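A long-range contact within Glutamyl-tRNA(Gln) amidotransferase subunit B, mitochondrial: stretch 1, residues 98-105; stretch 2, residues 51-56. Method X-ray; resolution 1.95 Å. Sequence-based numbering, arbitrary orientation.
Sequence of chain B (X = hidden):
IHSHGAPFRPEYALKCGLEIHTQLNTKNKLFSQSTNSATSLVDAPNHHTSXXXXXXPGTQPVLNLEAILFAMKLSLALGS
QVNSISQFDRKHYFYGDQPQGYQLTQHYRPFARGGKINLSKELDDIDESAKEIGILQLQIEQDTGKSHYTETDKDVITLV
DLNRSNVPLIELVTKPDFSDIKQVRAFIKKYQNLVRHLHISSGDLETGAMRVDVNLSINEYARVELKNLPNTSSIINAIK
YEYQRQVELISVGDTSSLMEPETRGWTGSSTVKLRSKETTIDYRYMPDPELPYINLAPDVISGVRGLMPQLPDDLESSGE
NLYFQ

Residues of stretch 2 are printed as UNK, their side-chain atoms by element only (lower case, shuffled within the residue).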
# COMPACT_ATOMS: atom_id res chain seq x y z
N GLN B 98 1.59 18.04 -4.25
CA GLN B 98 1.92 16.63 -4.04
C GLN B 98 0.68 15.82 -3.64
O GLN B 98 0.45 15.55 -2.46
CB GLN B 98 3.01 16.50 -2.96
CG GLN B 98 3.40 15.06 -2.67
CD GLN B 98 4.86 14.90 -2.35
OE1 GLN B 98 5.23 14.71 -1.19
NE2 GLN B 98 5.70 14.99 -3.37
N PRO B 99 -0.12 15.44 -4.64
CA PRO B 99 -1.46 14.87 -4.40
C PRO B 99 -1.51 13.57 -3.58
O PRO B 99 -2.49 13.35 -2.87
CB PRO B 99 -2.01 14.65 -5.82
CG PRO B 99 -0.80 14.62 -6.71
CD PRO B 99 0.21 15.52 -6.07
N GLN B 100 -0.49 12.72 -3.68
CA GLN B 100 -0.47 11.49 -2.90
C GLN B 100 -0.12 11.72 -1.42
O GLN B 100 -0.47 10.91 -0.56
CB GLN B 100 0.49 10.45 -3.50
CG GLN B 100 -0.13 9.56 -4.57
CD GLN B 100 -0.20 10.21 -5.94
OE1 GLN B 100 0.39 11.28 -6.16
NE2 GLN B 100 -0.92 9.58 -6.87
N GLY B 101 0.56 12.82 -1.13
CA GLY B 101 1.03 13.08 0.22
C GLY B 101 2.41 12.47 0.39
O GLY B 101 2.98 12.44 1.49
N TYR B 102 2.95 11.97 -0.71
CA TYR B 102 4.33 11.51 -0.76
C TYR B 102 4.84 11.51 -2.19
O TYR B 102 4.05 11.54 -3.14
CB TYR B 102 4.47 10.11 -0.14
CG TYR B 102 3.62 9.02 -0.77
CD1 TYR B 102 4.03 8.37 -1.93
CD2 TYR B 102 2.43 8.62 -0.18
CE1 TYR B 102 3.26 7.36 -2.51
CE2 TYR B 102 1.65 7.61 -0.74
CZ TYR B 102 2.07 6.99 -1.90
OH TYR B 102 1.30 5.99 -2.45
N GLN B 103 6.16 11.51 -2.33
CA GLN B 103 6.80 11.42 -3.63
C GLN B 103 7.45 10.05 -3.76
O GLN B 103 8.06 9.57 -2.80
CB GLN B 103 7.87 12.51 -3.76
CG GLN B 103 8.70 12.42 -5.03
CD GLN B 103 9.99 13.23 -4.95
OE1 GLN B 103 10.43 13.82 -5.94
NE2 GLN B 103 10.61 13.25 -3.78
N LEU B 104 7.31 9.42 -4.92
CA LEU B 104 8.04 8.19 -5.20
C LEU B 104 9.43 8.51 -5.74
O LEU B 104 9.58 9.28 -6.68
CB LEU B 104 7.26 7.32 -6.19
CG LEU B 104 6.05 6.61 -5.58
CD1 LEU B 104 5.17 6.01 -6.67
CD2 LEU B 104 6.52 5.53 -4.60
N THR B 105 10.43 7.91 -5.12
CA THR B 105 11.83 8.20 -5.42
C THR B 105 12.67 7.00 -5.00
O THR B 105 12.24 6.20 -4.19
CB THR B 105 12.33 9.47 -4.69
OG1 THR B 105 13.69 9.72 -5.04
CG2 THR B 105 12.22 9.30 -3.18
N UNK B 51 -6.63 9.42 -13.51
CA UNK B 51 -7.18 9.17 -12.18
C UNK B 51 -6.04 9.07 -11.17
O UNK B 51 -6.13 9.59 -10.06
c UNK B 51 -9.93 9.06 -13.34
c UNK B 51 -9.21 7.90 -13.09
c UNK B 51 -11.41 7.88 -14.80
c UNK B 51 -11.03 9.06 -14.19
c UNK B 51 -8.02 7.89 -12.16
o UNK B 51 -12.50 7.84 -15.65
c UNK B 51 -9.63 6.73 -13.72
c UNK B 51 -10.71 6.71 -14.57
N UNK B 52 -4.96 8.39 -11.56
CA UNK B 52 -3.81 8.23 -10.68
C UNK B 52 -3.11 9.56 -10.38
O UNK B 52 -2.70 9.80 -9.25
c UNK B 52 -0.39 7.96 -10.90
c UNK B 52 -0.18 6.48 -8.57
c UNK B 52 -1.37 6.49 -9.30
o UNK B 52 2.07 7.24 -8.33
c UNK B 52 0.79 7.97 -10.18
c UNK B 52 0.89 7.23 -9.03
c UNK B 52 -2.79 7.24 -11.25
c UNK B 52 -1.49 7.22 -10.47
N UNK B 53 -2.97 10.41 -11.40
CA UNK B 53 -2.29 11.69 -11.22
C UNK B 53 -3.00 12.56 -10.18
O UNK B 53 -2.37 13.35 -9.48
c UNK B 53 -1.27 11.78 -13.55
c UNK B 53 -2.19 12.46 -12.55
o UNK B 53 -0.43 10.96 -13.15
o UNK B 53 -1.39 12.09 -14.76
N UNK B 54 -4.32 12.41 -10.08
CA UNK B 54 -5.12 13.17 -9.13
C UNK B 54 -5.20 12.42 -7.79
O UNK B 54 -5.84 12.88 -6.84
c UNK B 54 -6.51 13.50 -9.73
c UNK B 54 -6.36 14.06 -11.14
c UNK B 54 -5.57 15.36 -11.19
c UNK B 54 -7.29 14.50 -8.87
N UNK B 55 -4.54 11.27 -7.74
CA UNK B 55 -4.51 10.42 -6.54
C UNK B 55 -5.90 10.03 -6.04
O UNK B 55 -6.16 10.01 -4.84
c UNK B 55 -3.69 11.07 -5.43
N UNK B 56 -6.80 9.73 -6.98
CA UNK B 56 -8.14 9.28 -6.63
C UNK B 56 -8.06 8.01 -5.78
O UNK B 56 -7.16 7.20 -5.99
c UNK B 56 -8.95 9.01 -7.90
c UNK B 56 -9.30 11.51 -8.13
c UNK B 56 -10.17 9.96 -9.89
c UNK B 56 -9.87 10.13 -8.41

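Position 51 carries eight side-chain atoms, seven carbons and one oxygen. One carbon leads from CA into a six-carbon ring, and the oxygen sits on the ring carbon farthest from the backbone. The side chain makes no contact with stretch 1. A hydroxylated six-membered ring identifies Tyr51. Its part here is local: its carbonyl O accepts a backbone bond from N of position 56 at 3.2 Å.

Position 52 has the same inventory, one carbon and then a six-carbon ring bearing one oxygen. Here the ring does reach stretch 1: a ring carbon of position 52 lies 3.6 Å from Gln100 NE2, which sits over one face of the ring, and the side-chain oxygen of position 52 stands 3.7 Å from Leu104 CD1. The residue is therefore Tyr52. CA-to-CB points sideways, but with chi1 at 171° (t) the end of the side chain comes nearer. The ring carbon facing the amide is CE1. Leu104 CD1 is a methyl and offers only van der Waals contact to Tyr52 OH; the hydroxyl's hydrogen bond is made elsewhere in the structure.

Position 53 has two carbons, the second carrying two oxygens. CA-to-CB points away from stretch 1, and the side chain stays clear of it. The contact is made by the backbone instead: O of position 53 lies 3.4 Å from Pro99 CG. This short carboxylate is Asp53, its oxygens bonded to other partners.

Position 54 shows four carbons, forked at the first, with one arm two carbons long. It too points away, and its closest approach is again through the backbone, O of position 54 to Pro99 CB at 4.3 Å. Branching at CB in an all-carbon side chain of this size gives Ile54.

Position 55 has a single side-chain carbon. The CB of position 55 points toward stretch 1, lying 3.6 Å from Pro99 O, 4.0 Å from Pro99 CB and 3.5 Å from Gln100 NE2. A lone methyl makes it Ala55. Its phi/psi of 55/40 is left-handed. The CA atoms of Ala55 and Gln100 are 5.5 Å apart, the register point of the two stretches.

Position 56 has four carbons forked at the second. Its CA-to-CB bond points away, and its side chain makes no contact with stretch 1. The pattern is that of Leu56.

The contact brings together two type I turns, Gln98 to Gly101 and Tyr52 to Ala55, each closed by a backbone bond: Gly101 N to Gln98 O at 3.0 Å and Ala55 N to Tyr52 O at 2.8 Å. Gln100, with chi1 at -87° (m) and chi2 at 81° (p), brings its amide to the second turn, where Gln100 NE2 donates to Tyr52 O at 3.0 Å. The N-H...O angle of 129° makes this bond weak, and the same oxygen already accepts from Ala55 N. Around this one polar link, Pro99 meets the Ala55 methyl and the neighboring carbonyls, while Leu104 packs at the tyrosine hydroxyl. The contact is small, 258 Å² buried over both sides, with Gln100 covered most, at 70 Å².

Stretch 2 (51-56) YYDIAL
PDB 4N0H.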